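CGAS/DncV-like nucleotidyltransferase in E. coli homolog (Rhodothermus marinus SG0.5JP17-172, PDB 6E0K) uses magnesium to join UTP and ATP into 3',3'-cUAMP, a second messenger that triggers abortive infection in CBASS antiphage defence. Local coordinates at residues P2-S12 with G229-S237; Y186-R197 with L209-L219. All blocks are in the same frame, centred on the assembly; numbering follows the deposited sequence.

In the fold
Helix 186-202 is one half of contact 2 and borders contact 1; the centres of the two contacts lie about 14 Å apart. Contact 2 (186-197 with 209-219) is buried about 11 Å from the centre of the chain and carries K194 and S212 of the ATP site. Contact 1 (2-12 with 229-237) sits farther out, about 24 Å from that centre, with the S12 side chain still only about 9 Å from that of K194. The two are joined where the chain end meets helix 186-202: W11 O lies 2.7 Å from N195 ND2, and S12 O 2.7 Å from R191 NE, both probable hydrogen bonds.

Contact 1: P2-S12 with G229-S237; sequences PVPESQLERWS and GTFKDTFCS
Helix 5-11 crosses the start of helix 231-237 at 78°, with their axes 9.4 Å apart and E5 and L8 lying nearest K232 and F231. The carboxylate of E5 straddles the first turn of helix 231-237. Its OE2 takes F231 N on the syn lone pair at 2.8 Å, while OE1 accepts K232 N at 2.9 Å, from a donor 26° out of the carboxylate plane. E5 reaches there because CG stands anti to the backbone N (chi1 173°) and the chain then bends at chi2. E5 thus takes two N-H groups of the first turn, next to the N-cap residue T230, whose OG1 accepts from D233 N. The helix end would probably favour the charged carboxylate. One turn further along its helix, L8 wedges in: its CB packs on F231 CB at 3.6 Å, CD1 lies against K232 CA and CG, and CD2 touches the F235 ring. The far end of the F231 ring meets S12, whose OG is 3.4 Å from CZ and hydrogen-bonds back to E9 O. K232 runs its aliphatic chain past V3 O, with CE 3.3 Å away. W283 of helix 269-285 stacks on F235 and also touches L8 and V3.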
loop_
_atom_site.group_PDB
_atom_site.type_symbol
_atom_site.label_atom_id
_atom_site.label_comp_id
_atom_site.label_asym_id
_atom_site.label_seq_id
_atom_site.Cartn_x
_atom_site.Cartn_y
_atom_site.Cartn_z
ATOM N N PRO A 2 -4.977 22.858 -20.524
ATOM C CA PRO A 2 -5.399 21.498 -20.179
ATOM C C PRO A 2 -4.478 20.437 -20.765
ATOM O O PRO A 2 -3.753 20.744 -21.711
ATOM C CB PRO A 2 -6.799 21.395 -20.798
ATOM C CG PRO A 2 -7.220 22.811 -21.079
ATOM C CD PRO A 2 -5.944 23.504 -21.430
ATOM N N VAL A 3 -4.503 19.227 -20.209
ATOM C CA VAL A 3 -3.708 18.114 -20.728
ATOM C C VAL A 3 -4.549 17.328 -21.725
ATOM O O VAL A 3 -5.702 16.982 -21.423
ATOM C CB VAL A 3 -3.198 17.202 -19.601
ATOM C CG1 VAL A 3 -2.323 16.094 -20.186
ATOM C CG2 VAL A 3 -2.409 18.001 -18.574
ATOM N N PRO A 4 -4.017 17.028 -22.912
ATOM C CA PRO A 4 -4.763 16.226 -23.889
ATOM C C PRO A 4 -5.217 14.890 -23.317
ATOM O O PRO A 4 -4.520 14.253 -22.522
ATOM C CB PRO A 4 -3.747 16.020 -25.014
ATOM C CG PRO A 4 -2.884 17.252 -24.950
ATOM C CD PRO A 4 -2.752 17.542 -23.464
ATOM N N GLU A 5 -6.399 14.457 -23.766
ATOM C CA GLU A 5 -6.963 13.197 -23.287
ATOM C C GLU A 5 -6.024 12.028 -23.553
ATOM O O GLU A 5 -5.856 11.153 -22.693
ATOM C CB GLU A 5 -8.317 12.946 -23.949
ATOM C CG GLU A 5 -8.924 11.584 -23.640
ATOM C CD GLU A 5 -9.595 11.541 -22.285
ATOM O OE1 GLU A 5 -9.894 12.629 -21.743
ATOM O OE2 GLU A 5 -9.833 10.422 -21.773
ATOM N N SER A 6 -5.404 11.997 -24.740
ATOM C CA SER A 6 -4.510 10.895 -25.082
ATOM C C SER A 6 -3.299 10.836 -24.163
ATOM O O SER A 6 -2.764 9.746 -23.916
ATOM C CB SER A 6 -4.048 11.024 -26.527
ATOM O OG SER A 6 -3.402 12.273 -26.731
ATOM N N GLN A 7 -2.820 11.988 -23.695
ATOM C CA GLN A 7 -1.725 11.989 -22.734
ATOM C C GLN A 7 -2.177 11.428 -21.395
ATOM O O GLN A 7 -1.475 10.613 -20.788
ATOM C CB GLN A 7 -1.172 13.408 -22.562
ATOM C CG GLN A 7 -0.028 13.508 -21.559
ATOM C CD GLN A 7 1.186 12.708 -21.988
ATOM O OE1 GLN A 7 1.967 13.153 -22.831
ATOM N NE2 GLN A 7 1.339 11.514 -21.427
ATOM N N LEU A 8 -3.342 11.860 -20.912
ATOM C CA LEU A 8 -3.854 11.309 -19.664
ATOM C C LEU A 8 -4.107 9.815 -19.792
ATOM O O LEU A 8 -3.829 9.052 -18.860
ATOM C CB LEU A 8 -5.134 12.037 -19.263
ATOM C CG LEU A 8 -4.967 13.542 -19.063
ATOM C CD1 LEU A 8 -6.329 14.167 -18.806
ATOM C CD2 LEU A 8 -4.031 13.812 -17.887
ATOM N N GLU A 9 -4.611 9.375 -20.948
ATOM C CA GLU A 9 -4.876 7.950 -21.128
ATOM C C GLU A 9 -3.583 7.143 -21.106
ATOM O O GLU A 9 -3.531 6.066 -20.501
ATOM C CB GLU A 9 -5.645 7.712 -22.430
ATOM C CG GLU A 9 -6.313 6.325 -22.527
ATOM C CD GLU A 9 -5.348 5.214 -22.914
ATOM O OE1 GLU A 9 -4.335 5.498 -23.588
ATOM O OE2 GLU A 9 -5.607 4.051 -22.540
ATOM N N ARG A 10 -2.522 7.642 -21.747
ATOM C CA ARG A 10 -1.230 6.963 -21.654
ATOM C C ARG A 10 -0.756 6.870 -20.208
ATOM O O ARG A 10 -0.256 5.825 -19.766
ATOM C CB ARG A 10 -0.189 7.693 -22.512
ATOM C CG ARG A 10 -0.274 7.386 -23.994
ATOM C CD ARG A 10 1.003 7.814 -24.719
ATOM N NE ARG A 10 1.229 9.253 -24.624
ATOM C CZ ARG A 10 0.619 10.152 -25.390
ATOM N NH1 ARG A 10 -0.259 9.757 -26.300
ATOM N NH2 ARG A 10 0.879 11.446 -25.243
ATOM N N TRP A 11 -0.907 7.959 -19.452
ATOM C CA TRP A 11 -0.515 7.945 -18.051
ATOM C C TRP A 11 -1.343 6.966 -17.228
ATOM O O TRP A 11 -0.877 6.510 -16.176
ATOM C CB TRP A 11 -0.647 9.356 -17.474
ATOM C CG TRP A 11 0.464 10.299 -17.840
ATOM C CD1 TRP A 11 1.697 9.981 -18.335
ATOM C CD2 TRP A 11 0.435 11.721 -17.703
ATOM N NE1 TRP A 11 2.441 11.131 -18.521
ATOM C CE2 TRP A 11 1.685 12.211 -18.139
ATOM C CE3 TRP A 11 -0.527 12.629 -17.246
ATOM C CZ2 TRP A 11 1.988 13.573 -18.163
ATOM C CZ3 TRP A 11 -0.221 13.985 -17.259
ATOM C CH2 TRP A 11 1.028 14.439 -17.716
ATOM N N SER A 12 -2.548 6.612 -17.686
ATOM C CA SER A 12 -3.368 5.655 -16.952
ATOM C C SER A 12 -2.936 4.204 -17.150
ATOM O O SER A 12 -3.491 3.325 -16.482
ATOM C CB SER A 12 -4.842 5.785 -17.348
ATOM O OG SER A 12 -5.100 5.114 -18.586
ATOM N N GLY A 229 -16.316 8.877 -17.316
ATOM C CA GLY A 229 -16.518 9.714 -18.485
ATOM C C GLY A 229 -15.315 9.778 -19.401
ATOM O O GLY A 229 -15.242 9.078 -20.419
ATOM N N THR A 230 -14.372 10.648 -19.061
ATOM C CA THR A 230 -13.101 10.745 -19.755
ATOM C C THR A 230 -12.027 10.981 -18.713
ATOM O O THR A 230 -12.315 11.356 -17.574
ATOM C CB THR A 230 -13.065 11.887 -20.780
ATOM O OG1 THR A 230 -13.184 13.146 -20.104
ATOM C CG2 THR A 230 -14.185 11.755 -21.798
ATOM N N PHE A 231 -10.770 10.803 -19.116
ATOM C CA PHE A 231 -9.706 11.108 -18.171
ATOM C C PHE A 231 -9.600 12.605 -17.916
ATOM O O PHE A 231 -9.251 13.005 -16.807
ATOM C CB PHE A 231 -8.384 10.507 -18.646
ATOM C CG PHE A 231 -8.322 9.026 -18.446
ATOM C CD1 PHE A 231 -8.149 8.506 -17.172
ATOM C CD2 PHE A 231 -8.480 8.158 -19.507
ATOM C CE1 PHE A 231 -8.112 7.137 -16.956
ATOM C CE2 PHE A 231 -8.455 6.782 -19.301
ATOM C CZ PHE A 231 -8.266 6.271 -18.032
ATOM N N LYS A 232 -9.913 13.441 -18.909
ATOM C CA LYS A 232 -9.881 14.887 -18.687
ATOM C C LYS A 232 -10.925 15.299 -17.657
ATOM O O LYS A 232 -10.640 16.080 -16.740
ATOM C CB LYS A 232 -10.104 15.638 -20.001
ATOM C CG LYS A 232 -8.902 15.614 -20.925
ATOM C CD LYS A 232 -9.193 16.309 -22.245
ATOM C CE LYS A 232 -8.855 17.783 -22.197
ATOM N NZ LYS A 232 -8.896 18.320 -23.581
ATOM N N ASP A 233 -12.148 14.785 -17.796
ATOM C CA ASP A 233 -13.193 15.117 -16.834
ATOM C C ASP A 233 -12.865 14.561 -15.458
ATOM O O ASP A 233 -13.153 15.200 -14.441
ATOM C CB ASP A 233 -14.548 14.593 -17.314
ATOM C CG ASP A 233 -15.025 15.297 -18.572
ATOM O OD1 ASP A 233 -14.750 16.505 -18.710
ATOM O OD2 ASP A 233 -15.659 14.642 -19.421
ATOM N N THR A 234 -12.265 13.368 -15.408
ATOM C CA THR A 234 -11.897 12.787 -14.125
ATOM C C THR A 234 -10.776 13.582 -13.475
ATOM O O THR A 234 -10.847 13.905 -12.283
ATOM C CB THR A 234 -11.490 11.324 -14.302
ATOM O OG1 THR A 234 -12.616 10.573 -14.771
ATOM C CG2 THR A 234 -11.022 10.747 -12.974
ATOM N N PHE A 235 -9.742 13.929 -14.251
ATOM C CA PHE A 235 -8.635 14.708 -13.700
ATOM C C PHE A 235 -9.164 15.964 -13.017
ATOM O O PHE A 235 -8.861 16.226 -11.850
ATOM C CB PHE A 235 -7.637 15.063 -14.816
ATOM C CG PHE A 235 -6.343 15.701 -14.329
ATOM C CD1 PHE A 235 -6.329 17.008 -13.857
ATOM C CD2 PHE A 235 -5.145 15.004 -14.388
ATOM C CE1 PHE A 235 -5.148 17.605 -13.424
ATOM C CE2 PHE A 235 -3.948 15.598 -13.957
ATOM C CZ PHE A 235 -3.961 16.897 -13.475
ATOM N N CYS A 236 -10.025 16.709 -13.709
ATOM C CA CYS A 236 -10.490 17.990 -13.180
ATOM C C CYS A 236 -11.509 17.799 -12.068
ATOM O O CYS A 236 -11.480 18.527 -11.066
ATOM C CB CYS A 236 -11.071 18.836 -14.307
ATOM S SG CYS A 236 -9.786 19.407 -15.417
ATOM N N SER A 237 -12.420 16.836 -12.224
ATOM C CA SER A 237 -13.437 16.636 -11.194
ATOM C C SER A 237 -12.808 16.178 -9.889
ATOM O O SER A 237 -13.217 16.620 -8.807
ATOM C CB SER A 237 -14.492 15.626 -11.658
ATOM O OG SER A 237 -15.246 16.151 -12.744
#

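Contact 2: Y186-R197 with L209-L219; sequences YKPTIRMFKNAR and LAPSYFLECLL
Helix 186-197 and helix 212-219 cross obliquely in a largely opposed sense, 133° between their directions and 10.3 Å apart at closest approach; I190 faces E216 here, and K194 faces S212. The tight part is apolar. L219 drives between I190 and F193: its CD1 lies 3.8 Å from I190 CG1, the two chains passing alongside, pointed opposite ways, and CD1 and CD2 both meet the F193 ring around CD2. L215 comes next, with CD2 resting 3.8 Å from K194 CG and also near F193 CB. I190 CG2 packs on E216 CG, and I190 CD1 sits over one face of the Y186 ring, toward its rim. Helix 231-244 closes this core, V238 on L219 and I239 on F193.

The polar side belongs to the nucleotide site of this cGAS/DncV-like nucleotidyltransferase: K194 and S212 both bind ATP. Stretched out beyond CG, K194 lays CE against S212 and forms a salt bridge, 3.6 Å from NZ to E216 OE2. Both ends have partners in T53 as well: K194 NZ donates to its carbonyl, and E216 OE2 is bonded to its hydroxyl.

Toward the start of 209-219, the buried R197 grips the N-terminal end of helix 212-219. A bend at chi3 (64°) turns the guanidinium so that NH1 works at its edge, giving one nearly straight bond to A210 O (2.9 Å, 175°) and another to S212 OG at 3.1 Å, both close to the guanidinium plane. The solvent side lies at S212, partly exposed, where a water takes part: it accepts from R197 NH2 at 2.9 Å and also hydrogen-bonds S212 OG, bridging the ATP-binding serine to the arginine a second time.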
loop_
_atom_site.group_PDB
_atom_site.type_symbol
_atom_site.label_atom_id
_atom_site.label_comp_id
_atom_site.label_asym_id
_atom_site.label_seq_id
_atom_site.Cartn_x
_atom_site.Cartn_y
_atom_site.Cartn_z
ATOM N N TYR A 186 -11.506 3.762 -11.055
ATOM C CA TYR A 186 -10.708 4.172 -9.902
ATOM C C TYR A 186 -9.228 3.831 -10.078
ATOM O O TYR A 186 -8.361 4.691 -9.902
ATOM C CB TYR A 186 -11.279 3.533 -8.629
ATOM C CG TYR A 186 -10.494 3.830 -7.368
ATOM C CD1 TYR A 186 -10.215 5.147 -6.994
ATOM C CD2 TYR A 186 -10.049 2.804 -6.535
ATOM C CE1 TYR A 186 -9.507 5.421 -5.843
ATOM C CE2 TYR A 186 -9.334 3.071 -5.384
ATOM C CZ TYR A 186 -9.070 4.395 -5.043
ATOM O OH TYR A 186 -8.349 4.642 -3.899
ATOM N N LYS A 187 -8.915 2.594 -10.444
ATOM C CA LYS A 187 -7.499 2.236 -10.520
ATOM C C LYS A 187 -6.797 2.927 -11.691
ATOM O O LYS A 187 -5.677 3.418 -11.513
ATOM C CB LYS A 187 -7.327 0.712 -10.597
ATOM C CG LYS A 187 -7.897 -0.002 -9.386
ATOM C CD LYS A 187 -7.311 0.507 -8.093
ATOM C CE LYS A 187 -7.840 -0.296 -6.910
ATOM N NZ LYS A 187 -7.524 -1.752 -7.039
ATOM N N PRO A 188 -7.386 3.002 -12.896
ATOM C CA PRO A 188 -6.737 3.809 -13.945
ATOM C C PRO A 188 -6.521 5.247 -13.527
ATOM O O PRO A 188 -5.526 5.860 -13.933
ATOM C CB PRO A 188 -7.707 3.709 -15.135
ATOM C CG PRO A 188 -8.443 2.402 -14.906
ATOM C CD PRO A 188 -8.575 2.287 -13.404
ATOM N N THR A 189 -7.429 5.806 -12.725
ATOM C CA THR A 189 -7.263 7.190 -12.295
ATOM C C THR A 189 -6.084 7.323 -11.339
ATOM O O THR A 189 -5.302 8.276 -11.442
ATOM C CB THR A 189 -8.561 7.699 -11.655
ATOM O OG1 THR A 189 -9.592 7.708 -12.656
ATOM C CG2 THR A 189 -8.382 9.128 -11.139
ATOM N N ILE A 190 -5.932 6.378 -10.406
ATOM C CA ILE A 190 -4.753 6.375 -9.546
ATOM C C ILE A 190 -3.489 6.357 -10.388
ATOM O O ILE A 190 -2.544 7.118 -10.145
ATOM C CB ILE A 190 -4.781 5.176 -8.588
ATOM C CG1 ILE A 190 -5.888 5.341 -7.544
ATOM C CG2 ILE A 190 -3.428 5.024 -7.901
ATOM C CD1 ILE A 190 -6.064 4.060 -6.717
ATOM N N ARG A 191 -3.455 5.487 -11.396
ATOM C CA ARG A 191 -2.246 5.375 -12.204
ATOM C C ARG A 191 -1.991 6.650 -12.990
ATOM O O ARG A 191 -0.841 7.083 -13.112
ATOM C CB ARG A 191 -2.340 4.165 -13.137
ATOM C CG ARG A 191 -2.454 2.855 -12.338
ATOM C CD ARG A 191 -2.301 1.617 -13.222
ATOM N NE ARG A 191 -3.244 1.627 -14.338
ATOM C CZ ARG A 191 -4.352 0.889 -14.411
ATOM N NH1 ARG A 191 -4.671 0.029 -13.451
ATOM N NH2 ARG A 191 -5.139 1.004 -15.486
ATOM N N MET A 192 -3.054 7.261 -13.523
ATOM C CA MET A 192 -2.929 8.546 -14.208
ATOM C C MET A 192 -2.259 9.581 -13.313
ATOM O O MET A 192 -1.306 10.249 -13.725
ATOM C CB MET A 192 -4.303 9.037 -14.645
ATOM C CG MET A 192 -4.251 10.414 -15.322
ATOM S SD MET A 192 -5.888 11.127 -15.550
ATOM C CE MET A 192 -6.364 11.491 -13.854
ATOM N N PHE A 193 -2.725 9.710 -12.070
ATOM C CA PHE A 193 -2.123 10.703 -11.189
ATOM C C PHE A 193 -0.706 10.314 -10.775
ATOM O O PHE A 193 0.160 11.186 -10.652
ATOM C CB PHE A 193 -3.012 10.934 -9.969
ATOM C CG PHE A 193 -4.180 11.829 -10.251
ATOM C CD1 PHE A 193 -3.984 13.151 -10.638
ATOM C CD2 PHE A 193 -5.482 11.362 -10.117
ATOM C CE1 PHE A 193 -5.063 13.984 -10.904
ATOM C CE2 PHE A 193 -6.571 12.200 -10.358
ATOM C CZ PHE A 193 -6.353 13.517 -10.768
ATOM N N LYS A 194 -0.442 9.021 -10.556
ATOM C CA LYS A 194 0.932 8.596 -10.292
ATOM C C LYS A 194 1.863 8.966 -11.437
ATOM O O LYS A 194 2.981 9.444 -11.213
ATOM C CB LYS A 194 0.987 7.082 -10.043
ATOM C CG LYS A 194 0.539 6.667 -8.673
ATOM C CD LYS A 194 0.643 5.150 -8.588
ATOM C CE LYS A 194 0.409 4.611 -7.217
ATOM N NZ LYS A 194 0.956 3.209 -7.237
ATOM N N ASN A 195 1.451 8.688 -12.674
ATOM C CA ASN A 195 2.303 9.040 -13.807
ATOM C C ASN A 195 2.408 10.552 -14.002
ATOM O O ASN A 195 3.467 11.047 -14.416
ATOM C CB ASN A 195 1.791 8.364 -15.074
ATOM C CG ASN A 195 2.495 7.042 -15.360
ATOM O OD1 ASN A 195 3.722 6.919 -15.236
ATOM N ND2 ASN A 195 1.716 6.041 -15.734
ATOM N N ALA A 196 1.337 11.297 -13.722
ATOM C CA ALA A 196 1.434 12.756 -13.771
ATOM C C ALA A 196 2.460 13.261 -12.763
ATOM O O ALA A 196 3.316 14.091 -13.089
ATOM C CB ALA A 196 0.062 13.375 -13.513
ATOM N N ARG A 197 2.390 12.747 -11.532
ATOM C CA ARG A 197 3.373 13.062 -10.499
ATOM C C ARG A 197 4.793 12.741 -10.957
ATOM O O ARG A 197 5.700 13.575 -10.846
ATOM C CB ARG A 197 3.021 12.274 -9.228
ATOM C CG ARG A 197 4.069 12.280 -8.124
ATOM C CD ARG A 197 3.956 10.989 -7.314
ATOM N NE ARG A 197 4.259 9.855 -8.165
ATOM C CZ ARG A 197 4.138 8.570 -7.839
ATOM N NH1 ARG A 197 3.706 8.166 -6.636
ATOM N NH2 ARG A 197 4.469 7.664 -8.743
ATOM N N LEU A 209 6.534 14.445 -3.883
ATOM C CA LEU A 209 5.329 15.167 -4.283
ATOM C C LEU A 209 4.058 14.390 -3.949
ATOM O O LEU A 209 3.069 14.973 -3.493
ATOM C CB LEU A 209 5.397 15.471 -5.777
ATOM C CG LEU A 209 4.202 16.209 -6.380
ATOM C CD1 LEU A 209 4.054 17.585 -5.749
ATOM C CD2 LEU A 209 4.430 16.325 -7.859
ATOM N N ALA A 210 4.060 13.077 -4.161
ATOM C CA ALA A 210 2.897 12.305 -3.738
ATOM C C ALA A 210 3.266 10.837 -3.599
ATOM O O ALA A 210 3.100 10.058 -4.545
ATOM C CB ALA A 210 1.736 12.472 -4.721
ATOM N N PRO A 211 3.772 10.428 -2.437
ATOM C CA PRO A 211 4.122 9.018 -2.238
ATOM C C PRO A 211 2.932 8.124 -2.552
ATOM O O PRO A 211 1.789 8.445 -2.219
ATOM C CB PRO A 211 4.509 8.956 -0.757
ATOM C CG PRO A 211 4.887 10.376 -0.400
ATOM C CD PRO A 211 3.986 11.238 -1.230
ATOM N N SER A 212 3.214 6.982 -3.194
ATOM C CA SER A 212 2.160 6.192 -3.826
ATOM C C SER A 212 1.056 5.806 -2.849
ATOM O O SER A 212 -0.135 5.952 -3.147
ATOM C CB SER A 212 2.755 4.933 -4.454
ATOM O OG SER A 212 3.568 5.273 -5.570
ATOM N N TYR A 213 1.425 5.295 -1.682
ATOM C CA TYR A 213 0.397 4.851 -0.751
ATOM C C TYR A 213 -0.485 6.016 -0.309
ATOM O O TYR A 213 -1.717 5.900 -0.281
ATOM C CB TYR A 213 1.053 4.164 0.445
ATOM C CG TYR A 213 0.100 3.830 1.565
ATOM C CD1 TYR A 213 -0.737 2.726 1.474
ATOM C CD2 TYR A 213 0.048 4.609 2.712
ATOM C CE1 TYR A 213 -1.598 2.395 2.504
ATOM C CE2 TYR A 213 -0.825 4.295 3.753
ATOM C CZ TYR A 213 -1.649 3.184 3.631
ATOM O OH TYR A 213 -2.516 2.848 4.655
ATOM N N PHE A 214 0.130 7.155 0.034
ATOM C CA PHE A 214 -0.644 8.324 0.450
ATOM C C PHE A 214 -1.533 8.830 -0.679
ATOM O O PHE A 214 -2.661 9.288 -0.443
ATOM C CB PHE A 214 0.291 9.441 0.914
ATOM C CG PHE A 214 1.031 9.143 2.187
ATOM C CD1 PHE A 214 0.500 8.293 3.142
ATOM C CD2 PHE A 214 2.266 9.732 2.424
ATOM C CE1 PHE A 214 1.188 8.033 4.318
ATOM C CE2 PHE A 214 2.964 9.475 3.588
ATOM C CZ PHE A 214 2.422 8.625 4.539
ATOM N N LEU A 215 -1.045 8.749 -1.921
ATOM C CA LEU A 215 -1.847 9.212 -3.050
ATOM C C LEU A 215 -3.062 8.316 -3.254
ATOM O O LEU A 215 -4.165 8.815 -3.507
ATOM C CB LEU A 215 -0.986 9.272 -4.317
ATOM C CG LEU A 215 -1.705 9.695 -5.592
ATOM C CD1 LEU A 215 -2.342 11.058 -5.421
ATOM C CD2 LEU A 215 -0.713 9.680 -6.750
ATOM N N GLU A 216 -2.886 6.992 -3.127
ATOM C CA GLU A 216 -4.029 6.079 -3.203
ATOM C C GLU A 216 -5.049 6.398 -2.126
ATOM O O GLU A 216 -6.256 6.472 -2.394
ATOM C CB GLU A 216 -3.572 4.619 -3.078
ATOM C CG GLU A 216 -2.809 4.129 -4.288
ATOM C CD GLU A 216 -2.621 2.611 -4.344
ATOM O OE1 GLU A 216 -3.300 1.831 -3.617
ATOM O OE2 GLU A 216 -1.750 2.202 -5.127
ATOM N N CYS A 217 -4.580 6.599 -0.892
ATOM C CA CYS A 217 -5.494 6.922 0.197
ATOM C C CYS A 217 -6.211 8.243 -0.053
ATOM O O CYS A 217 -7.405 8.370 0.239
ATOM C CB CYS A 217 -4.739 6.970 1.530
ATOM S SG CYS A 217 -4.137 5.357 2.104
ATOM N N LEU A 218 -5.499 9.243 -0.583
ATOM C CA LEU A 218 -6.130 10.526 -0.870
ATOM C C LEU A 218 -7.265 10.351 -1.869
ATOM O O LEU A 218 -8.384 10.836 -1.658
ATOM C CB LEU A 218 -5.087 11.511 -1.404
ATOM C CG LEU A 218 -5.592 12.928 -1.682
ATOM C CD1 LEU A 218 -5.782 13.678 -0.359
ATOM C CD2 LEU A 218 -4.631 13.682 -2.602
ATOM N N LEU A 219 -6.997 9.616 -2.950
ATOM C CA LEU A 219 -8.012 9.416 -3.981
ATOM C C LEU A 219 -9.153 8.528 -3.503
ATOM O O LEU A 219 -10.293 8.676 -3.975
ATOM C CB LEU A 219 -7.347 8.817 -5.224
ATOM C CG LEU A 219 -6.351 9.787 -5.871
ATOM C CD1 LEU A 219 -5.499 9.080 -6.933
ATOM C CD2 LEU A 219 -7.048 11.013 -6.474
HETATM O O HOH W 1 5.160 4.918 -8.231
#